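Local coordinates for protein transcriptional regulator ComR (Streptococcus vestibularis F0396, PDB 6HU8) that probably binds DNA through a helix-turn-helix domain and, as an RNPP-family regulator, responds to a signalling peptide through its TPR domain to control streptococcal competence, at residues Thr33-Ile38 against Tyr145-Glu150; Lys140-Tyr145 against Ile166-Tyr171; Asn161-Ile166 against Ile204-Asp209. All coordinates share one frame; numbering follows the deposited sequence.

Contact 1 (Thr33-Ile38 against Tyr145-Glu150); sequences TVRQLI and YEDLFE
Thr33 meets Asp147 hydroxyl to carboxylate: Thr33 OG1 donates to Asp147 OD2 at 2.7 Å, approaching from above the carboxylate plane. With chi1 at 68°, OG1 lies between the backbone N and the carbonyl carbon, where it can also accept from Gln36 N at 3.2 Å and so cap helix 34-41. One hydroxyl therefore serves two partners, its proton going to the acid and its oxygen receiving the amide. Thr33 CG2, meanwhile, rests on Asp147 CB at 3.7 Å.

Two residues on, Arg35 brings its side chain across that of Asp147 at about a right angle. Arg35 NH2 forms salt bridges with two acids, Glu146 OE1 at 2.6 Å, nearly in the guanidinium plane and on the anti lone pair of that oxygen, and Asp147 OD1 at 2.8 Å, met from above its carboxylate plane; the three residues make a salt-bridge network. A weak bond from Arg35 NE to Asp147 OD2 (3.3 Å) adds a second point of attachment. The guanidinium and Asp147 carboxylate planes stand 64° apart, so the two groups do not lie flat against each other. Both oxygens of the buried Asp147 are thus satisfied from the N-cap and first turn of helix 34-41.

Gln36 returns the capping bond: its OE1 accepts from Thr33 N at 2.9 Å, completing a capping box. Its NE2 lies against Leu148 CD2 at 3.6 Å, and Gln151 NE2 bonds to the same OE1.

Helix 34-41, by its order in the Cro/C1-type fold probably the recognition helix, thus presents its N-terminal end to helix 139-152 of the tetratricopeptide region, their segments running at 128°. This docking is consistent with a DNA-binding domain held against the TPR domain in the apo form. Helix 22-26 packs behind Leu37, while helix 117-131 reaches Gln36 and Leu148.

Contact 2 (Lys140-Tyr145 against Ile166-Tyr171); sequences KVEEIY and IDYYFY
Tyr168 drives the edge of its ring into the face of Tyr145, a T-shaped stack with centroids 5.2 Å apart and planes at 84°. The leading atom is Tyr168 CD2, which lies over the Tyr145 ring and comes within 3.5 Å of Tyr145 CD1. In both residues CG is anti to the backbone N, as in Tyr145 at chi1 151°, which carries each CG out toward the other helix, and the two side chains cross obliquely where the helices face each other.

Beyond the stack, the phenol end of Tyr145 extends to the backbone of the facing helix. Its OH packs 3.3 Å from Tyr169 CA and 3.4 Å from Tyr169 CB, near the plane and at the edge of the Tyr169 ring. Val141 adds a lighter apolar contact: Val141 CG1 packs on the ring at Tyr168 CE2 (4.1 Å) as the two side chains cross at about a right angle.

The polar ends are joined through water. Glu142 CG is anti to its backbone N, and a turn at chi2 (67°) places CD on the Tyr168 side. A water donates to Glu142 OE1 at 2.7 Å and also hydrogen-bonds Tyr168 OH at 2.7 Å. Each end has a further protein partner, Asn128 ND2 for Tyr168 OH and His172 NE2 for Glu142 OE2, so the phenol and the acid are satisfied within a largely buried aromatic layer.

Helices 139-152 and 160-173 are successive in the chain and belong to the all-helical tetratricopeptide region. Helix 117-131 closes over Val141 and Tyr168, whereas helix 181-192 packs on Tyr169.

Contact 3 (Asn161-Ile166 against Ile204-Asp209); sequences NDLLVI and IALFND
This is a buried helix-to-helix packing contact near the centre of the chain, in which Leu163 lies against Ala205, Leu206 and Asp209. The two helical segments run nearly parallel, at 23°, with axes 9.1 Å apart; Leu163 and Ala205 mark the nearest backbone approach. The small Ala205 permits it: its CB is 4.0 Å from Leu163 CB, and Leu164 CD2 touches the same methyl at 4.2 Å. Leu163 CD1 continues past it to Leu206 CB at 3.7 Å.

Asp209 brings a carboxylate into this apolar layer. Its chi1 (-79°) sets CG anti to the carbonyl carbon, on the side of helix 160-173. Asp209 OD2 lies 2.6 Å from the backbone Leu163 O, so close that the acid probably carries a proton. Asp167, whose OD1 lies close to Asp209 OD1, may favour that state. Ile166 CG2 packs on Asp209 OD2 at 3.5 Å, its side chain crossing that of Asp209 at about a right angle.

Parallel packing of alternate helices, here with helix 181-192 between them in sequence, fits the stacking of a TPR array. Helix 226-240 backs Leu206, helix 117-131 touches Leu164, and Phe158 of a loop packs on Leu163 and Ile166.

Helix 139-152 serves contacts 1 and 2, and helix 160-173 serves contacts 2 and 3, a chain of packing from the helix-turn-helix domain into the tetratricopeptide region. Burial and chemistry change along it. Contact 1, its centre about 16 Å from the centre of the chain, is partly buried and made of salt bridges and hydrogen bonds between the two domains. Contact 2, at about 9 Å, is buried and aromatic, with a water bridging a carboxylate and a phenol. Contact 3, at about 3 Å, is core aliphatic packing interrupted by one acid. Phe149 CZ on Tyr169 CG (3.4 Å) joins contacts 1 and 2, and Asp167 CB near Asp209 OD1 (3.2 Å) contacts 2 and 3.

Contact 1 (Thr33-Ile38 against Tyr145-Glu150)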
loop_
_atom_site.group_PDB
_atom_site.type_symbol
_atom_site.label_atom_id
_atom_site.label_comp_id
_atom_site.label_asym_id
_atom_site.label_seq_id
_atom_site.Cartn_x
_atom_site.Cartn_y
_atom_site.Cartn_z
ATOM N N THR A 33 10.957 -0.941 -15.812
ATOM C CA THR A 33 10.582 -2.058 -16.678
ATOM C C THR A 33 10.385 -1.563 -18.098
ATOM O O THR A 33 10.245 -0.360 -18.344
ATOM C CB THR A 33 9.294 -2.762 -16.211
ATOM O OG1 THR A 33 8.172 -1.885 -16.392
ATOM C CG2 THR A 33 9.397 -3.162 -14.728
ATOM N N VAL A 34 10.351 -2.493 -19.039
ATOM C CA VAL A 34 10.172 -2.118 -20.419
ATOM C C VAL A 34 8.846 -1.380 -20.618
ATOM O O VAL A 34 8.796 -0.378 -21.329
ATOM C CB VAL A 34 10.265 -3.374 -21.332
ATOM C CG1 VAL A 34 9.729 -3.080 -22.709
ATOM C CG2 VAL A 34 11.729 -3.842 -21.384
ATOM N N ARG A 35 7.771 -1.854 -19.984
ATOM C CA ARG A 35 6.473 -1.230 -20.237
ATOM C C ARG A 35 6.396 0.150 -19.568
ATOM O O ARG A 35 5.761 1.060 -20.100
ATOM C CB ARG A 35 5.333 -2.121 -19.751
ATOM C CG ARG A 35 5.135 -3.371 -20.604
ATOM C CD ARG A 35 3.926 -4.172 -20.132
ATOM N NE ARG A 35 4.177 -4.795 -18.839
ATOM C CZ ARG A 35 3.305 -5.555 -18.181
ATOM N NH1 ARG A 35 2.103 -5.810 -18.691
ATOM N NH2 ARG A 35 3.641 -6.065 -17.007
ATOM N N GLN A 36 7.050 0.290 -18.418
ATOM C CA GLN A 36 7.205 1.602 -17.772
ATOM C C GLN A 36 7.932 2.575 -18.699
ATOM O O GLN A 36 7.496 3.704 -18.890
ATOM C CB GLN A 36 7.965 1.462 -16.448
ATOM C CG GLN A 36 7.113 0.946 -15.278
ATOM C CD GLN A 36 7.952 0.511 -14.115
ATOM O OE1 GLN A 36 9.179 0.611 -14.158
ATOM N NE2 GLN A 36 7.309 0.017 -13.064
ATOM N N LEU A 37 9.045 2.134 -19.281
ATOM C CA LEU A 37 9.784 2.969 -20.244
ATOM C C LEU A 37 8.927 3.325 -21.458
ATOM O O LEU A 37 8.863 4.482 -21.851
ATOM C CB LEU A 37 11.081 2.272 -20.696
ATOM C CG LEU A 37 11.923 3.040 -21.743
ATOM C CD1 LEU A 37 12.290 4.449 -21.257
ATOM C CD2 LEU A 37 13.189 2.269 -22.077
ATOM N N ILE A 38 8.270 2.340 -22.068
ATOM C CA ILE A 38 7.386 2.639 -23.202
ATOM C C ILE A 38 6.309 3.714 -22.925
ATOM O O ILE A 38 6.059 4.566 -23.771
ATOM C CB ILE A 38 6.700 1.351 -23.700
ATOM C CG1 ILE A 38 7.743 0.463 -24.382
ATOM C CG2 ILE A 38 5.631 1.667 -24.727
ATOM C CD1 ILE A 38 7.234 -0.942 -24.697
ATOM N N TYR A 145 0.179 -1.690 -11.840
ATOM C CA TYR A 145 0.420 -2.336 -10.562
ATOM C C TYR A 145 1.360 -3.520 -10.755
ATOM O O TYR A 145 2.244 -3.759 -9.932
ATOM C CB TYR A 145 -0.902 -2.796 -9.924
ATOM C CG TYR A 145 -0.756 -4.006 -9.042
ATOM C CD1 TYR A 145 -0.383 -3.881 -7.695
ATOM C CD2 TYR A 145 -1.018 -5.278 -9.541
ATOM C CE1 TYR A 145 -0.254 -5.006 -6.885
ATOM C CE2 TYR A 145 -0.886 -6.396 -8.753
ATOM C CZ TYR A 145 -0.511 -6.265 -7.439
ATOM O OH TYR A 145 -0.398 -7.412 -6.690
ATOM N N GLU A 146 1.187 -4.240 -11.856
ATOM C CA GLU A 146 1.952 -5.474 -12.059
ATOM C C GLU A 146 3.459 -5.212 -12.027
ATOM O O GLU A 146 4.191 -5.907 -11.331
ATOM C CB GLU A 146 1.568 -6.164 -13.371
ATOM C CG GLU A 146 2.222 -7.524 -13.510
ATOM C CD GLU A 146 1.779 -8.296 -14.757
ATOM O OE1 GLU A 146 2.119 -7.867 -15.877
ATOM O OE2 GLU A 146 1.093 -9.334 -14.614
ATOM N N ASP A 147 3.928 -4.199 -12.752
ATOM C CA ASP A 147 5.371 -3.982 -12.801
ATOM C C ASP A 147 5.893 -3.347 -11.514
ATOM O O ASP A 147 6.973 -3.706 -11.037
ATOM C CB ASP A 147 5.758 -3.151 -14.036
ATOM C CG ASP A 147 5.758 -3.988 -15.319
ATOM O OD1 ASP A 147 5.573 -5.226 -15.211
ATOM O OD2 ASP A 147 5.962 -3.427 -16.418
ATOM N N LEU A 148 5.136 -2.424 -10.927
ATOM C CA LEU A 148 5.547 -1.856 -9.632
ATOM C C LEU A 148 5.602 -2.939 -8.535
ATOM O O LEU A 148 6.504 -2.920 -7.699
ATOM C CB LEU A 148 4.617 -0.705 -9.222
ATOM C CG LEU A 148 4.813 0.521 -10.128
ATOM C CD1 LEU A 148 3.717 1.570 -9.939
ATOM C CD2 LEU A 148 6.176 1.152 -9.875
ATOM N N PHE A 149 4.675 -3.900 -8.553
ATOM C CA PHE A 149 4.730 -4.990 -7.580
ATOM C C PHE A 149 5.932 -5.904 -7.816
ATOM O O PHE A 149 6.552 -6.338 -6.848
ATOM C CB PHE A 149 3.450 -5.829 -7.593
ATOM C CG PHE A 149 3.423 -6.902 -6.531
ATOM C CD1 PHE A 149 3.647 -6.577 -5.195
ATOM C CD2 PHE A 149 3.167 -8.227 -6.864
ATOM C CE1 PHE A 149 3.636 -7.563 -4.204
ATOM C CE2 PHE A 149 3.145 -9.221 -5.891
ATOM C CZ PHE A 149 3.380 -8.894 -4.557
ATOM N N GLU A 150 6.260 -6.205 -9.082
ATOM C CA GLU A 150 7.488 -6.962 -9.389
ATOM C C GLU A 150 8.707 -6.271 -8.787
ATOM O O GLU A 150 9.638 -6.918 -8.332
ATOM C CB GLU A 150 7.715 -7.107 -10.892
ATOM C CG GLU A 150 7.050 -8.274 -11.544
ATOM C CD GLU A 150 7.445 -9.601 -10.919
ATOM O OE1 GLU A 150 8.653 -9.854 -10.700
ATOM O OE2 GLU A 150 6.524 -10.384 -10.621
#

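Contact 2 (Lys140-Tyr145 against Ile166-Tyr171)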
loop_
_atom_site.group_PDB
_atom_site.type_symbol
_atom_site.label_atom_id
_atom_site.label_comp_id
_atom_site.label_asym_id
_atom_site.label_seq_id
_atom_site.Cartn_x
_atom_site.Cartn_y
_atom_site.Cartn_z
ATOM N N LYS A 140 -6.008 -1.327 -16.938
ATOM C CA LYS A 140 -4.955 -0.344 -17.142
ATOM C C LYS A 140 -4.226 -0.101 -15.825
ATOM O O LYS A 140 -3.016 0.052 -15.791
ATOM C CB LYS A 140 -5.521 0.956 -17.701
ATOM C CG LYS A 140 -6.301 0.773 -19.000
ATOM C CD LYS A 140 -6.587 2.101 -19.696
ATOM C CE LYS A 140 -6.449 3.297 -18.742
ATOM N NZ LYS A 140 -6.375 4.598 -19.467
ATOM N N VAL A 141 -4.973 -0.105 -14.732
ATOM C CA VAL A 141 -4.389 -0.019 -13.404
ATOM C C VAL A 141 -3.607 -1.297 -13.107
ATOM O O VAL A 141 -2.495 -1.264 -12.565
ATOM C CB VAL A 141 -5.485 0.194 -12.338
ATOM C CG1 VAL A 141 -4.919 0.040 -10.939
ATOM C CG2 VAL A 141 -6.139 1.548 -12.534
ATOM N N GLU A 142 -4.185 -2.429 -13.490
ATOM C CA GLU A 142 -3.567 -3.726 -13.217
ATOM C C GLU A 142 -2.193 -3.865 -13.869
ATOM O O GLU A 142 -1.268 -4.411 -13.266
ATOM C CB GLU A 142 -4.490 -4.864 -13.682
ATOM C CG GLU A 142 -4.024 -6.261 -13.276
ATOM C CD GLU A 142 -4.071 -6.493 -11.763
ATOM O OE1 GLU A 142 -4.619 -5.632 -11.021
ATOM O OE2 GLU A 142 -3.549 -7.542 -11.319
ATOM N N GLU A 143 -2.077 -3.369 -15.102
ATOM C CA GLU A 143 -0.834 -3.416 -15.878
ATOM C C GLU A 143 0.273 -2.608 -15.187
ATOM O O GLU A 143 1.439 -3.014 -15.153
ATOM C CB GLU A 143 -1.091 -2.894 -17.302
ATOM C CG GLU A 143 0.097 -2.959 -18.252
ATOM C CD GLU A 143 -0.188 -2.322 -19.625
ATOM O OE1 GLU A 143 -1.033 -1.404 -19.705
ATOM O OE2 GLU A 143 0.433 -2.732 -20.631
ATOM N N ILE A 144 -0.095 -1.447 -14.652
ATOM C CA ILE A 144 0.840 -0.602 -13.918
ATOM C C ILE A 144 1.192 -1.230 -12.565
ATOM O O ILE A 144 2.368 -1.327 -12.194
ATOM C CB ILE A 144 0.254 0.830 -13.730
ATOM C CG1 ILE A 144 0.270 1.575 -15.066
ATOM C CG2 ILE A 144 1.013 1.618 -12.636
ATOM C CD1 ILE A 144 -0.792 2.649 -15.203
ATOM N N TYR A 145 0.179 -1.690 -11.840
ATOM C CA TYR A 145 0.420 -2.336 -10.562
ATOM C C TYR A 145 1.360 -3.520 -10.755
ATOM O O TYR A 145 2.244 -3.759 -9.932
ATOM C CB TYR A 145 -0.902 -2.796 -9.924
ATOM C CG TYR A 145 -0.756 -4.006 -9.042
ATOM C CD1 TYR A 145 -0.383 -3.881 -7.695
ATOM C CD2 TYR A 145 -1.018 -5.278 -9.541
ATOM C CE1 TYR A 145 -0.254 -5.006 -6.885
ATOM C CE2 TYR A 145 -0.886 -6.396 -8.753
ATOM C CZ TYR A 145 -0.511 -6.265 -7.439
ATOM O OH TYR A 145 -0.398 -7.412 -6.690
ATOM N N ILE A 166 1.651 -3.057 -1.873
ATOM C CA ILE A 166 1.549 -4.308 -1.124
ATOM C C ILE A 166 0.128 -4.478 -0.575
ATOM O O ILE A 166 -0.386 -5.594 -0.481
ATOM C CB ILE A 166 2.588 -4.360 0.024
ATOM C CG1 ILE A 166 3.994 -4.496 -0.558
ATOM C CG2 ILE A 166 2.296 -5.530 0.984
ATOM C CD1 ILE A 166 5.104 -4.450 0.471
ATOM N N ASP A 167 -0.521 -3.370 -0.236
ATOM C CA ASP A 167 -1.929 -3.431 0.140
ATOM C C ASP A 167 -2.784 -3.965 -1.029
ATOM O O ASP A 167 -3.636 -4.849 -0.838
ATOM C CB ASP A 167 -2.413 -2.049 0.580
ATOM C CG ASP A 167 -3.518 -2.117 1.603
ATOM O OD1 ASP A 167 -3.982 -3.238 1.918
ATOM O OD2 ASP A 167 -3.917 -1.039 2.091
ATOM N N TYR A 168 -2.540 -3.450 -2.237
ATOM C CA TYR A 168 -3.298 -3.874 -3.422
ATOM C C TYR A 168 -3.063 -5.357 -3.711
ATOM O O TYR A 168 -3.974 -6.080 -4.158
ATOM C CB TYR A 168 -2.913 -3.036 -4.646
ATOM C CG TYR A 168 -3.996 -2.909 -5.696
ATOM C CD1 TYR A 168 -5.319 -2.654 -5.336
ATOM C CD2 TYR A 168 -3.694 -3.014 -7.055
ATOM C CE1 TYR A 168 -6.310 -2.522 -6.299
ATOM C CE2 TYR A 168 -4.674 -2.876 -8.026
ATOM C CZ TYR A 168 -5.978 -2.635 -7.644
ATOM O OH TYR A 168 -6.946 -2.494 -8.606
ATOM N N TYR A 169 -1.840 -5.808 -3.460
ATOM C CA TYR A 169 -1.510 -7.226 -3.599
ATOM C C TYR A 169 -2.379 -8.072 -2.657
ATOM O O TYR A 169 -3.048 -9.010 -3.100
ATOM C CB TYR A 169 -0.012 -7.459 -3.338
ATOM C CG TYR A 169 0.335 -8.897 -2.984
ATOM C CD1 TYR A 169 0.096 -9.942 -3.886
ATOM C CD2 TYR A 169 0.911 -9.209 -1.755
ATOM C CE1 TYR A 169 0.408 -11.263 -3.561
ATOM C CE2 TYR A 169 1.220 -10.536 -1.416
ATOM C CZ TYR A 169 0.966 -11.550 -2.325
ATOM O OH TYR A 169 1.271 -12.852 -2.003
ATOM N N PHE A 170 -2.394 -7.737 -1.366
ATOM C CA PHE A 170 -3.234 -8.459 -0.405
ATOM C C PHE A 170 -4.701 -8.425 -0.822
ATOM O O PHE A 170 -5.428 -9.418 -0.673
ATOM C CB PHE A 170 -3.063 -7.882 1.004
ATOM C CG PHE A 170 -1.696 -8.107 1.576
ATOM C CD1 PHE A 170 -1.014 -9.294 1.319
ATOM C CD2 PHE A 170 -1.089 -7.146 2.358
ATOM C CE1 PHE A 170 0.252 -9.526 1.839
ATOM C CE2 PHE A 170 0.182 -7.373 2.888
ATOM C CZ PHE A 170 0.854 -8.558 2.616
ATOM N N TYR A 171 -5.120 -7.284 -1.366
ATOM C CA TYR A 171 -6.464 -7.121 -1.912
ATOM C C TYR A 171 -6.776 -8.140 -3.015
ATOM O O TYR A 171 -7.930 -8.532 -3.176
ATOM C CB TYR A 171 -6.624 -5.705 -2.444
ATOM C CG TYR A 171 -8.016 -5.302 -2.883
ATOM C CD1 TYR A 171 -9.050 -5.185 -1.965
ATOM C CD2 TYR A 171 -8.275 -4.968 -4.210
ATOM C CE1 TYR A 171 -10.323 -4.776 -2.360
ATOM C CE2 TYR A 171 -9.535 -4.556 -4.616
ATOM C CZ TYR A 171 -10.559 -4.462 -3.687
ATOM O OH TYR A 171 -11.815 -4.055 -4.088
HETATM O O HOH W 1 -6.299 -3.462 -11.018
#

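Contact 3 (Asn161-Ile166 against Ile204-Asp209)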
loop_
_atom_site.group_PDB
_atom_site.type_symbol
_atom_site.label_atom_id
_atom_site.label_comp_id
_atom_site.label_asym_id
_atom_site.label_seq_id
_atom_site.Cartn_x
_atom_site.Cartn_y
_atom_site.Cartn_z
ATOM N N ASN A 161 4.498 4.405 -0.639
ATOM C CA ASN A 161 3.929 3.913 -1.897
ATOM C C ASN A 161 4.098 2.398 -2.035
ATOM O O ASN A 161 3.175 1.709 -2.486
ATOM C CB ASN A 161 4.551 4.600 -3.134
ATOM C CG ASN A 161 4.130 6.045 -3.275
ATOM O OD1 ASN A 161 3.160 6.490 -2.656
ATOM N ND2 ASN A 161 4.854 6.787 -4.103
ATOM N N ASP A 162 5.270 1.882 -1.666
ATOM C CA ASP A 162 5.498 0.427 -1.702
ATOM C C ASP A 162 4.472 -0.319 -0.841
ATOM O O ASP A 162 3.909 -1.346 -1.256
ATOM C CB ASP A 162 6.901 0.067 -1.203
ATOM C CG ASP A 162 8.001 0.550 -2.121
ATOM O OD1 ASP A 162 7.729 0.790 -3.320
ATOM O OD2 ASP A 162 9.146 0.676 -1.630
ATOM N N LEU A 163 4.247 0.203 0.367
ATOM C CA LEU A 163 3.295 -0.392 1.305
ATOM C C LEU A 163 1.896 -0.400 0.725
ATOM O O LEU A 163 1.127 -1.327 0.974
ATOM C CB LEU A 163 3.300 0.353 2.640
ATOM C CG LEU A 163 4.558 0.169 3.489
ATOM C CD1 LEU A 163 4.378 0.887 4.800
ATOM C CD2 LEU A 163 4.866 -1.299 3.730
ATOM N N LEU A 164 1.566 0.613 -0.069
ATOM C CA LEU A 164 0.237 0.665 -0.659
ATOM C C LEU A 164 0.113 -0.310 -1.842
ATOM O O LEU A 164 -0.941 -0.904 -2.043
ATOM C CB LEU A 164 -0.107 2.097 -1.072
ATOM C CG LEU A 164 -0.292 3.016 0.149
ATOM C CD1 LEU A 164 -0.488 4.465 -0.260
ATOM C CD2 LEU A 164 -1.448 2.563 1.007
ATOM N N VAL A 165 1.174 -0.466 -2.630
ATOM C CA VAL A 165 1.177 -1.502 -3.661
ATOM C C VAL A 165 0.961 -2.861 -2.987
ATOM O O VAL A 165 0.196 -3.712 -3.460
ATOM C CB VAL A 165 2.503 -1.511 -4.462
ATOM C CG1 VAL A 165 2.569 -2.732 -5.367
ATOM C CG2 VAL A 165 2.669 -0.204 -5.266
ATOM N N ILE A 166 1.651 -3.057 -1.873
ATOM C CA ILE A 166 1.549 -4.308 -1.124
ATOM C C ILE A 166 0.128 -4.478 -0.575
ATOM O O ILE A 166 -0.386 -5.594 -0.481
ATOM C CB ILE A 166 2.588 -4.360 0.024
ATOM C CG1 ILE A 166 3.994 -4.496 -0.558
ATOM C CG2 ILE A 166 2.296 -5.530 0.984
ATOM C CD1 ILE A 166 5.104 -4.450 0.471
ATOM N N ILE A 204 0.396 4.126 9.350
ATOM C CA ILE A 204 -0.973 3.725 9.035
ATOM C C ILE A 204 -0.988 2.751 7.846
ATOM O O ILE A 204 -1.713 1.758 7.869
ATOM C CB ILE A 204 -1.860 4.936 8.749
ATOM C CG1 ILE A 204 -2.109 5.682 10.065
ATOM C CG2 ILE A 204 -3.183 4.503 8.192
ATOM C CD1 ILE A 204 -3.167 6.764 9.995
ATOM N N ALA A 205 -0.185 3.025 6.818
ATOM C CA ALA A 205 -0.102 2.118 5.680
ATOM C C ALA A 205 0.475 0.794 6.136
ATOM O O ALA A 205 0.001 -0.268 5.739
ATOM C CB ALA A 205 0.745 2.723 4.542
ATOM N N LEU A 206 1.501 0.848 6.972
ATOM C CA LEU A 206 2.110 -0.383 7.473
ATOM C C LEU A 206 1.134 -1.156 8.367
ATOM O O LEU A 206 1.028 -2.399 8.295
ATOM C CB LEU A 206 3.402 -0.060 8.230
ATOM C CG LEU A 206 4.112 -1.222 8.925
ATOM C CD1 LEU A 206 4.676 -2.205 7.908
ATOM C CD2 LEU A 206 5.197 -0.724 9.885
ATOM N N PHE A 207 0.408 -0.420 9.206
ATOM C CA PHE A 207 -0.565 -1.050 10.080
ATOM C C PHE A 207 -1.634 -1.777 9.254
ATOM O O PHE A 207 -2.000 -2.913 9.556
ATOM C CB PHE A 207 -1.217 -0.019 11.004
ATOM C CG PHE A 207 -2.206 -0.616 11.956
ATOM C CD1 PHE A 207 -1.780 -1.153 13.156
ATOM C CD2 PHE A 207 -3.555 -0.663 11.641
ATOM C CE1 PHE A 207 -2.690 -1.727 14.044
ATOM C CE2 PHE A 207 -4.467 -1.237 12.508
ATOM C CZ PHE A 207 -4.037 -1.777 13.710
ATOM N N ASN A 208 -2.125 -1.123 8.207
ATOM C CA ASN A 208 -3.177 -1.710 7.384
ATOM C C ASN A 208 -2.688 -2.933 6.595
ATOM O O ASN A 208 -3.444 -3.878 6.362
ATOM C CB ASN A 208 -3.740 -0.647 6.436
ATOM C CG ASN A 208 -4.661 0.322 7.146
ATOM O OD1 ASN A 208 -5.308 -0.045 8.128
ATOM N ND2 ASN A 208 -4.727 1.561 6.662
ATOM N N ASP A 209 -1.424 -2.915 6.182
ATOM C CA ASP A 209 -0.839 -4.104 5.570
ATOM C C ASP A 209 -0.720 -5.243 6.574
ATOM O O ASP A 209 -0.964 -6.392 6.248
ATOM C CB ASP A 209 0.536 -3.799 5.001
ATOM C CG ASP A 209 0.462 -3.104 3.666
ATOM O OD1 ASP A 209 -0.663 -2.817 3.206
ATOM O OD2 ASP A 209 1.529 -2.851 3.090
#